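Local coordinates for protein putative epimerase (Burkholderia cenocepacia, PDB 4LW8) that probably acts as an NAD(P)-dependent nucleotide-sugar epimerase with a Rossmann-type fold, probably serving lipopolysaccharide O-antigen biosynthesis for the outer membrane, at residues E245-A254 with S288-A299; L199-N209 with L312-R320. All coordinates share one frame; numbering follows the deposited sequence.

Interaction 1 (E245-A254 with S288-A299); sequences ETFNVCSERA and SLSGSRDKLRRA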
loop_
_atom_site.group_PDB
_atom_site.type_symbol
_atom_site.label_atom_id
_atom_site.label_comp_id
_atom_site.label_asym_id
_atom_site.label_seq_id
_atom_site.Cartn_x
_atom_site.Cartn_y
_atom_site.Cartn_z
ATOM N N GLU A 245 -5.971 10.583 13.113
ATOM C CA GLU A 245 -5.736 9.516 14.087
ATOM C C GLU A 245 -6.333 8.172 13.658
ATOM O O GLU A 245 -7.416 8.127 13.069
ATOM C CB GLU A 245 -6.304 9.939 15.447
ATOM C CG GLU A 245 -5.599 11.147 16.038
ATOM C CD GLU A 245 -4.120 10.868 16.285
ATOM O OE1 GLU A 245 -3.824 9.784 16.813
ATOM O OE2 GLU A 245 -3.258 11.707 15.930
ATOM N N THR A 246 -5.619 7.089 13.973
ATOM C CA THR A 246 -6.039 5.720 13.668
ATOM C C THR A 246 -6.424 4.991 14.956
ATOM O O THR A 246 -5.743 5.130 15.965
ATOM C CB THR A 246 -4.918 4.945 12.945
ATOM O OG1 THR A 246 -4.657 5.547 11.674
ATOM C CG2 THR A 246 -5.285 3.479 12.746
ATOM N N PHE A 247 -7.517 4.231 14.930
ATOM C CA PHE A 247 -8.011 3.573 16.146
ATOM C C PHE A 247 -8.370 2.105 15.933
ATOM O O PHE A 247 -9.152 1.782 15.037
ATOM C CB PHE A 247 -9.260 4.286 16.685
ATOM C CG PHE A 247 -9.033 5.715 17.101
ATOM C CD1 PHE A 247 -9.163 6.742 16.190
ATOM C CD2 PHE A 247 -8.722 6.024 18.411
ATOM C CE1 PHE A 247 -8.957 8.060 16.576
ATOM C CE2 PHE A 247 -8.514 7.336 18.811
ATOM C CZ PHE A 247 -8.628 8.356 17.893
ATOM N N ASN A 248 -7.804 1.224 16.750
ATOM C CA ASN A 248 -8.353 -0.123 16.889
ATOM C C ASN A 248 -9.804 -0.037 17.368
ATOM O O ASN A 248 -10.130 0.782 18.237
ATOM C CB ASN A 248 -7.544 -0.950 17.894
ATOM C CG ASN A 248 -6.172 -1.332 17.380
ATOM O OD1 ASN A 248 -5.906 -1.290 16.173
ATOM N ND2 ASN A 248 -5.289 -1.710 18.297
ATOM N N VAL A 249 -10.669 -0.874 16.813
ATOM C CA VAL A 249 -12.012 -1.064 17.368
ATOM C C VAL A 249 -12.154 -2.560 17.631
ATOM O O VAL A 249 -12.094 -3.366 16.703
ATOM C CB VAL A 249 -13.127 -0.529 16.427
ATOM C CG1 VAL A 249 -14.516 -0.783 17.014
ATOM C CG2 VAL A 249 -12.932 0.972 16.188
ATOM N N CYS A 250 -12.280 -2.927 18.904
ATOM C CA CYS A 250 -12.182 -4.333 19.324
ATOM C C CYS A 250 -12.751 -4.516 20.725
ATOM O O CYS A 250 -12.987 -3.534 21.427
ATOM C CB CYS A 250 -10.732 -4.804 19.294
ATOM S SG CYS A 250 -9.641 -3.739 20.263
ATOM N N SER A 251 -12.970 -5.770 21.118
ATOM C CA SER A 251 -13.600 -6.094 22.400
ATOM C C SER A 251 -12.560 -6.217 23.505
ATOM O O SER A 251 -12.899 -6.165 24.675
ATOM C CB SER A 251 -14.380 -7.412 22.306
ATOM O OG SER A 251 -13.482 -8.529 22.344
ATOM N N GLU A 252 -11.308 -6.426 23.105
ATOM C CA GLU A 252 -10.189 -6.707 24.014
ATOM C C GLU A 252 -10.338 -8.075 24.681
ATOM O O GLU A 252 -9.603 -8.403 25.600
ATOM C CB GLU A 252 -10.041 -5.625 25.091
ATOM C CG GLU A 252 -9.728 -4.246 24.549
ATOM C CD GLU A 252 -9.497 -3.225 25.649
ATOM O OE1 GLU A 252 -10.242 -3.255 26.655
ATOM O OE2 GLU A 252 -8.575 -2.393 25.507
ATOM N N ARG A 253 -11.283 -8.879 24.218
ATOM C CA ARG A 253 -11.353 -10.252 24.697
ATOM C C ARG A 253 -11.157 -11.237 23.553
ATOM O O ARG A 253 -11.752 -11.096 22.486
ATOM C CB ARG A 253 -12.679 -10.526 25.397
ATOM C CG ARG A 253 -12.761 -11.946 25.914
ATOM C CD ARG A 253 -13.787 -12.086 27.006
ATOM N NE ARG A 253 -13.917 -13.478 27.417
ATOM C CZ ARG A 253 -14.738 -13.897 28.372
ATOM N NH1 ARG A 253 -15.497 -13.025 29.018
ATOM N NH2 ARG A 253 -14.796 -15.187 28.682
ATOM N N ALA A 254 -10.314 -12.234 23.797
ATOM C CA ALA A 254 -10.024 -13.268 22.818
ATOM C C ALA A 254 -10.724 -14.576 23.182
ATOM O O ALA A 254 -10.613 -15.056 24.304
ATOM C CB ALA A 254 -8.521 -13.486 22.707
ATOM N N SER A 288 -2.909 -16.961 20.171
ATOM C CA SER A 288 -3.770 -15.900 20.664
ATOM C C SER A 288 -3.343 -14.538 20.135
ATOM O O SER A 288 -2.162 -14.171 20.163
ATOM C CB SER A 288 -3.783 -15.886 22.196
ATOM O OG SER A 288 -4.745 -14.967 22.683
ATOM N N LEU A 289 -4.339 -13.791 19.681
ATOM C CA LEU A 289 -4.161 -12.460 19.124
ATOM C C LEU A 289 -5.421 -11.647 19.420
ATOM O O LEU A 289 -6.528 -12.035 19.051
ATOM C CB LEU A 289 -3.892 -12.543 17.613
ATOM C CG LEU A 289 -3.394 -11.314 16.848
ATOM C CD1 LEU A 289 -2.624 -11.744 15.612
ATOM C CD2 LEU A 289 -4.554 -10.424 16.445
ATOM N N SER A 290 -5.258 -10.512 20.078
ATOM C CA SER A 290 -6.411 -9.667 20.369
ATOM C C SER A 290 -6.000 -8.210 20.297
ATOM O O SER A 290 -4.815 -7.907 20.165
ATOM C CB SER A 290 -6.989 -10.002 21.744
ATOM O OG SER A 290 -5.984 -9.855 22.736
ATOM N N GLY A 291 -6.976 -7.314 20.378
ATOM C CA GLY A 291 -6.690 -5.902 20.247
ATOM C C GLY A 291 -6.817 -5.139 21.545
ATOM O O GLY A 291 -7.569 -5.527 22.437
ATOM N N SER A 292 -6.079 -4.041 21.642
ATOM C CA SER A 292 -6.309 -3.047 22.683
ATOM C C SER A 292 -7.083 -1.860 22.121
ATOM O O SER A 292 -6.667 -1.272 21.119
ATOM C CB SER A 292 -4.982 -2.564 23.275
ATOM O OG SER A 292 -5.162 -1.345 23.983
ATOM N N ARG A 293 -8.175 -1.481 22.781
ATOM C CA ARG A 293 -8.920 -0.290 22.385
ATOM C C ARG A 293 -8.658 0.851 23.375
ATOM O O ARG A 293 -9.484 1.756 23.548
ATOM C CB ARG A 293 -10.429 -0.576 22.281
ATOM C CG ARG A 293 -11.157 -0.889 23.598
ATOM C CD ARG A 293 -12.629 -0.420 23.535
ATOM N NE ARG A 293 -13.364 -1.053 22.436
ATOM C CZ ARG A 293 -14.505 -0.593 21.920
ATOM N NH1 ARG A 293 -15.054 0.514 22.400
ATOM N NH2 ARG A 293 -15.100 -1.237 20.919
ATOM N N ASP A 294 -7.513 0.798 24.041
ATOM C CA ASP A 294 -7.188 1.835 25.016
ATOM C C ASP A 294 -7.081 3.230 24.397
ATOM O O ASP A 294 -7.433 4.226 25.037
ATOM C CB ASP A 294 -5.898 1.518 25.740
ATOM C CG ASP A 294 -5.688 2.424 26.919
ATOM O OD1 ASP A 294 -6.518 2.351 27.852
ATOM O OD2 ASP A 294 -4.737 3.235 26.895
ATOM N N LYS A 295 -6.574 3.318 23.170
ATOM C CA LYS A 295 -6.486 4.624 22.529
ATOM C C LYS A 295 -7.893 5.186 22.269
ATOM O O LYS A 295 -8.159 6.365 22.511
ATOM C CB LYS A 295 -5.690 4.549 21.227
ATOM C CG LYS A 295 -5.459 5.906 20.571
ATOM C CD LYS A 295 -4.870 5.739 19.177
ATOM C CE LYS A 295 -4.590 7.094 18.526
ATOM N NZ LYS A 295 -4.061 6.926 17.143
ATOM N N LEU A 296 -8.781 4.337 21.760
ATOM C CA LEU A 296 -10.176 4.709 21.551
ATOM C C LEU A 296 -10.834 5.149 22.863
ATOM O O LEU A 296 -11.520 6.173 22.923
ATOM C CB LEU A 296 -10.946 3.544 20.931
ATOM C CG LEU A 296 -12.462 3.684 20.760
ATOM C CD1 LEU A 296 -12.811 4.756 19.738
ATOM C CD2 LEU A 296 -13.066 2.341 20.343
ATOM N N ARG A 297 -10.617 4.370 23.915
ATOM C CA ARG A 297 -11.221 4.650 25.212
ATOM C C ARG A 297 -10.794 6.032 25.714
ATOM O O ARG A 297 -11.623 6.821 26.181
ATOM C CB ARG A 297 -10.839 3.545 26.214
ATOM C CG ARG A 297 -11.339 3.731 27.642
ATOM C CD ARG A 297 -10.793 2.623 28.559
ATOM N NE ARG A 297 -11.300 1.308 28.157
ATOM C CZ ARG A 297 -10.563 0.324 27.642
ATOM N NH1 ARG A 297 -9.259 0.485 27.449
ATOM N NH2 ARG A 297 -11.139 -0.827 27.314
ATOM N N ARG A 298 -9.515 6.348 25.570
ATOM C CA ARG A 298 -9.013 7.641 26.018
ATOM C C ARG A 298 -9.578 8.789 25.187
ATOM O O ARG A 298 -9.670 9.908 25.670
ATOM C CB ARG A 298 -7.485 7.649 25.990
ATOM C CG ARG A 298 -6.877 6.792 27.099
ATOM C CD ARG A 298 -5.369 6.671 26.957
ATOM N NE ARG A 298 -4.772 5.882 28.037
ATOM C CZ ARG A 298 -4.397 6.378 29.215
ATOM N NH1 ARG A 298 -4.555 7.670 29.479
ATOM N NH2 ARG A 298 -3.861 5.583 30.133
ATOM N N ALA A 299 -9.967 8.507 23.946
ATOM C CA ALA A 299 -10.474 9.543 23.041
ATOM C C ALA A 299 -11.980 9.798 23.173
ATOM O O ALA A 299 -12.431 10.938 23.069
ATOM C CB ALA A 299 -10.145 9.184 21.597
HETATM O O HOH W 1 -8.201 1.909 20.100
#
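Lys295 leaves its helix with CG anti to the backbone N (chi1 -175°) and every later torsion extended, which lays its chain at about a right angle to Phe247 and carries NZ over one face of that ring, where it forms a cation-pi contact 4.8 Å from the centroid. There NZ also reaches two acceptors: Thr246 O at 2.7 Å, and Glu245 OE1 in a salt bridge at 2.9 Å, met nearly along its C-O axis. A bound HEPES molecule, probably from the crystallisation liquor, adds a sulfonate oxygen to NZ. Strand 246-249 belongs to the sheet of the Rossmann-type fold, hydrogen-bonded beside strand 180-189, and the axis of helical segment 294-299 makes 109° with that of the strand. Arg293, at the N-cap position of this helix, bends at chi3 (59°), so that NE gives a fairly straight bond to Cys250 O at 2.7 Å in the guanidinium plane; Leu296 CD2 lies over one face of the group. Glu252 grips the same helix start twice: OE2 accepts from Arg293 N at 2.9 Å, and OE1 takes a salt-bridging hydrogen bond from Arg297 NH2, which comes from above the carboxylate plane, at 2.7 Å. Asn248 ND2 donates to Ser292 O, 3.2 Å away and near the amide plane, while its OD1 is held by Tyr140 OH. A water bridges Asn248 O and Leu296 N.

Interaction 2 (L199-N209 with L312-R320); sequences LPKLVAHYARN and LRWMVDAMR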
loop_
_atom_site.group_PDB
_atom_site.type_symbol
_atom_site.label_atom_id
_atom_site.label_comp_id
_atom_site.label_asym_id
_atom_site.label_seq_id
_atom_site.Cartn_x
_atom_site.Cartn_y
_atom_site.Cartn_z
ATOM N N LEU A 199 -18.201 -17.243 12.311
ATOM C CA LEU A 199 -19.255 -17.291 13.332
ATOM C C LEU A 199 -20.670 -17.462 12.731
ATOM O O LEU A 199 -21.453 -18.272 13.242
ATOM C CB LEU A 199 -19.178 -16.056 14.251
ATOM C CG LEU A 199 -18.420 -16.289 15.579
ATOM C CD1 LEU A 199 -17.061 -16.936 15.362
ATOM C CD2 LEU A 199 -18.254 -15.003 16.382
ATOM N N PRO A 200 -21.006 -16.726 11.646
ATOM C CA PRO A 200 -22.300 -17.031 11.013
ATOM C C PRO A 200 -22.412 -18.475 10.494
ATOM O O PRO A 200 -23.502 -19.058 10.520
ATOM C CB PRO A 200 -22.370 -16.021 9.862
ATOM C CG PRO A 200 -21.587 -14.834 10.393
ATOM C CD PRO A 200 -20.436 -15.459 11.138
ATOM N N LYS A 201 -21.301 -19.050 10.051
ATOM C CA LYS A 201 -21.292 -20.451 9.625
ATOM C C LYS A 201 -21.646 -21.367 10.801
ATOM O O LYS A 201 -22.511 -22.241 10.684
ATOM C CB LYS A 201 -19.923 -20.811 9.041
ATOM C CG LYS A 201 -19.795 -22.221 8.444
ATOM C CD LYS A 201 -18.312 -22.581 8.229
ATOM C CE LYS A 201 -18.126 -24.023 7.758
ATOM N NZ LYS A 201 -16.681 -24.440 7.707
ATOM N N LEU A 202 -20.998 -21.134 11.944
ATOM C CA LEU A 202 -21.270 -21.880 13.172
ATOM C C LEU A 202 -22.723 -21.701 13.603
ATOM O O LEU A 202 -23.410 -22.677 13.914
ATOM C CB LEU A 202 -20.340 -21.427 14.297
ATOM C CG LEU A 202 -18.999 -22.138 14.500
ATOM C CD1 LEU A 202 -18.320 -22.407 13.182
ATOM C CD2 LEU A 202 -18.103 -21.286 15.378
ATOM N N VAL A 203 -23.187 -20.452 13.630
ATOM C CA VAL A 203 -24.574 -20.163 14.010
ATOM C C VAL A 203 -25.566 -20.871 13.075
ATOM O O VAL A 203 -26.533 -21.478 13.535
ATOM C CB VAL A 203 -24.847 -18.638 14.020
ATOM C CG1 VAL A 203 -26.352 -18.336 14.058
ATOM C CG2 VAL A 203 -24.135 -17.992 15.194
ATOM N N ALA A 204 -25.313 -20.804 11.769
ATOM C CA ALA A 204 -26.193 -21.437 10.785
ATOM C C ALA A 204 -26.291 -22.940 11.028
ATOM O O ALA A 204 -27.374 -23.521 10.950
ATOM C CB ALA A 204 -25.712 -21.162 9.369
ATOM N N HIS A 205 -25.163 -23.568 11.340
ATOM C CA HIS A 205 -25.174 -25.000 11.610
ATOM C C HIS A 205 -25.986 -25.318 12.862
ATOM O O HIS A 205 -26.844 -26.202 12.839
ATOM C CB HIS A 205 -23.756 -25.560 11.763
ATOM C CG HIS A 205 -23.045 -25.785 10.464
ATOM N ND1 HIS A 205 -22.678 -24.756 9.619
ATOM C CD2 HIS A 205 -22.644 -26.930 9.856
ATOM C CE1 HIS A 205 -22.063 -25.256 8.562
ATOM N NE2 HIS A 205 -22.041 -26.574 8.676
ATOM N N TYR A 206 -25.723 -24.606 13.953
ATOM C CA TYR A 206 -26.439 -24.891 15.189
ATOM C C TYR A 206 -27.921 -24.556 15.066
ATOM O O TYR A 206 -28.769 -25.251 15.628
ATOM C CB TYR A 206 -25.832 -24.120 16.360
ATOM C CG TYR A 206 -24.795 -24.888 17.152
ATOM C CD1 TYR A 206 -25.177 -25.833 18.106
ATOM C CD2 TYR A 206 -23.440 -24.655 16.968
ATOM C CE1 TYR A 206 -24.233 -26.531 18.847
ATOM C CE2 TYR A 206 -22.482 -25.350 17.708
ATOM C CZ TYR A 206 -22.885 -26.286 18.641
ATOM O OH TYR A 206 -21.946 -26.968 19.373
ATOM N N ALA A 207 -28.232 -23.520 14.296
ATOM C CA ALA A 207 -29.612 -23.059 14.170
ATOM C C ALA A 207 -30.497 -24.110 13.520
ATOM O O ALA A 207 -31.682 -24.218 13.849
ATOM C CB ALA A 207 -29.668 -21.747 13.376
ATOM N N ARG A 208 -29.933 -24.875 12.586
ATOM C CA ARG A 208 -30.687 -25.921 11.898
ATOM C C ARG A 208 -30.369 -27.305 12.489
ATOM O O ARG A 208 -30.623 -28.341 11.865
ATOM C CB ARG A 208 -30.389 -25.900 10.398
ATOM C CG ARG A 208 -28.982 -26.335 10.052
ATOM C CD ARG A 208 -28.678 -26.201 8.575
ATOM N NE ARG A 208 -27.461 -26.936 8.258
ATOM C CZ ARG A 208 -26.309 -26.395 7.876
ATOM N NH1 ARG A 208 -26.189 -25.075 7.730
ATOM N NH2 ARG A 208 -25.274 -27.190 7.630
ATOM N N ASN A 209 -29.794 -27.310 13.688
ATOM C CA ASN A 209 -29.429 -28.543 14.383
ATOM C C ASN A 209 -28.567 -29.486 13.554
ATOM O O ASN A 209 -28.786 -30.696 13.561
ATOM C CB ASN A 209 -30.692 -29.292 14.830
ATOM C CG ASN A 209 -31.543 -28.483 15.780
ATOM O OD1 ASN A 209 -31.114 -28.139 16.883
ATOM N ND2 ASN A 209 -32.760 -28.165 15.353
ATOM N N LEU A 312 -24.264 -14.133 20.075
ATOM C CA LEU A 312 -24.507 -15.408 19.420
ATOM C C LEU A 312 -25.970 -15.837 19.575
ATOM O O LEU A 312 -26.552 -16.395 18.649
ATOM C CB LEU A 312 -23.562 -16.480 19.970
ATOM C CG LEU A 312 -22.078 -16.334 19.601
ATOM C CD1 LEU A 312 -21.200 -17.268 20.433
ATOM C CD2 LEU A 312 -21.869 -16.589 18.116
ATOM N N ARG A 313 -26.564 -15.571 20.734
ATOM C CA ARG A 313 -27.961 -15.946 20.960
ATOM C C ARG A 313 -28.855 -15.116 20.049
ATOM O O ARG A 313 -29.815 -15.618 19.463
ATOM C CB ARG A 313 -28.366 -15.748 22.422
ATOM C CG ARG A 313 -29.739 -16.338 22.743
ATOM C CD ARG A 313 -30.113 -16.198 24.211
ATOM N NE ARG A 313 -29.302 -17.043 25.089
ATOM C CZ ARG A 313 -29.529 -18.337 25.314
ATOM N NH1 ARG A 313 -30.540 -18.953 24.713
ATOM N NH2 ARG A 313 -28.742 -19.017 26.139
ATOM N N TRP A 314 -28.514 -13.838 19.945
ATOM C CA TRP A 314 -29.174 -12.905 19.050
ATOM C C TRP A 314 -29.210 -13.469 17.629
ATOM O O TRP A 314 -30.265 -13.504 16.995
ATOM C CB TRP A 314 -28.438 -11.568 19.100
ATOM C CG TRP A 314 -28.883 -10.510 18.132
ATOM C CD1 TRP A 314 -30.165 -10.098 17.885
ATOM C CD2 TRP A 314 -28.035 -9.670 17.343
ATOM N NE1 TRP A 314 -30.163 -9.075 16.963
ATOM C CE2 TRP A 314 -28.870 -8.790 16.620
ATOM C CE3 TRP A 314 -26.649 -9.585 17.168
ATOM C CZ2 TRP A 314 -28.363 -7.842 15.730
ATOM C CZ3 TRP A 314 -26.146 -8.634 16.288
ATOM C CH2 TRP A 314 -26.999 -7.782 15.579
ATOM N N MET A 315 -28.060 -13.952 17.158
ATOM C CA MET A 315 -27.934 -14.506 15.804
ATOM C C MET A 315 -28.687 -15.841 15.639
ATOM O O MET A 315 -29.343 -16.068 14.617
ATOM C CB MET A 315 -26.447 -14.679 15.448
ATOM C CG MET A 315 -25.673 -13.341 15.400
ATOM S SD MET A 315 -23.873 -13.524 15.366
ATOM C CE MET A 315 -23.616 -14.380 13.814
ATOM N N VAL A 316 -28.567 -16.733 16.621
ATOM C CA VAL A 316 -29.277 -18.009 16.566
ATOM C C VAL A 316 -30.787 -17.765 16.514
ATOM O O VAL A 316 -31.485 -18.337 15.681
ATOM C CB VAL A 316 -28.948 -18.920 17.768
ATOM C CG1 VAL A 316 -29.942 -20.091 17.836
ATOM C CG2 VAL A 316 -27.512 -19.447 17.669
ATOM N N ASP A 317 -31.274 -16.900 17.395
ATOM C CA ASP A 317 -32.698 -16.583 17.449
ATOM C C ASP A 317 -33.190 -16.017 16.119
ATOM O O ASP A 317 -34.266 -16.367 15.651
ATOM C CB ASP A 317 -32.997 -15.591 18.578
ATOM C CG ASP A 317 -32.843 -16.208 19.958
ATOM O OD1 ASP A 317 -32.830 -17.453 20.064
ATOM O OD2 ASP A 317 -32.765 -15.441 20.941
ATOM N N ALA A 318 -32.403 -15.137 15.513
ATOM C CA ALA A 318 -32.794 -14.549 14.238
ATOM C C ALA A 318 -32.855 -15.619 13.157
ATOM O O ALA A 318 -33.746 -15.600 12.317
ATOM C CB ALA A 318 -31.840 -13.431 13.837
ATOM N N MET A 319 -31.916 -16.560 13.186
ATOM C CA MET A 319 -31.896 -17.632 12.190
ATOM C C MET A 319 -33.126 -18.535 12.299
ATOM O O MET A 319 -33.692 -18.942 11.289
ATOM C CB MET A 319 -30.627 -18.468 12.314
ATOM C CG MET A 319 -29.380 -17.804 11.744
ATOM S SD MET A 319 -29.416 -17.594 9.952
ATOM C CE MET A 319 -28.952 -19.240 9.422
ATOM N N ARG A 320 -33.532 -18.841 13.528
ATOM C CA ARG A 320 -34.656 -19.741 13.764
ATOM C C ARG A 320 -35.989 -19.055 13.491
ATOM O O ARG A 320 -36.942 -19.694 13.052
ATOM C CB ARG A 320 -34.621 -20.269 15.201
ATOM C CG ARG A 320 -33.446 -21.208 15.474
ATOM C CD ARG A 320 -33.447 -21.737 16.901
ATOM N NE ARG A 320 -32.566 -22.894 17.022
ATOM C CZ ARG A 320 -32.237 -23.482 18.170
ATOM N NH1 ARG A 320 -32.719 -23.026 19.319
ATOM N NH2 ARG A 320 -31.420 -24.530 18.165
#
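Val203 enters the face of helix 312-320 as a knob in a hole formed by Leu312, Met315, Val316 and Met319. The two helical segments run with an angle of 51° between their directions and axes 9.2 Å apart at closest approach. From CB, which points toward the partner helix, the side chain forks. CG1, anti to the backbone N (chi1 165°), reaches Met319 CG at 3.8 Å and Val316 CG2 at 4.0 Å, and also lies against the backbone where Met315 passes into Val316. CG2, on the side of the backbone N, meets Met315 CE at 3.9 Å and Leu312 CD2 at 4.0 Å. The bend of Met315 at chi3 (63°) puts CE where it touches Pro200 CG as well as Val203. The touching side chains in this central part are apolar throughout. Another face of helix 199-207 packs against helix 257-268, where Tyr206 OH bonds to Ser265 OG. The helix closes in a Schellman motif with Asn209 as its C-prime residue; beside this end lies Arg320, poorly ordered, whose approach to Ala207 O is uncertain and does not count as a hydrogen bond. Toward the C-terminal ends the contact is carried by Met319: its chain, bent at chi2 and chi3, folds CE back over Ala204 CB at 3.8 Å, and its CB sits 3.6 Å from Ala207 CB.

Overall arrangement
Helix 294-300 of interaction 1 is the helix before helix 308-321 of interaction 2 in the chain, and interaction 1 is nested within the loop that interaction 2 closes. Their centres lie 27 Å apart and their nearest atoms about 10 Å, so the two contacts do not touch. Strand 180-189 gives them common ground: it pairs with strand 246-249 of interaction 1, and its Thr189 touches Leu199, Pro200 and Met315 of interaction 2. The chemistry differs, with charges and backbone acceptors prominent in 245-254 with 288-299 and apolar side chains in 199-209 with 312-320. The bound HEPES lies by interaction 1, about 3 Å from the Glu245 side chain.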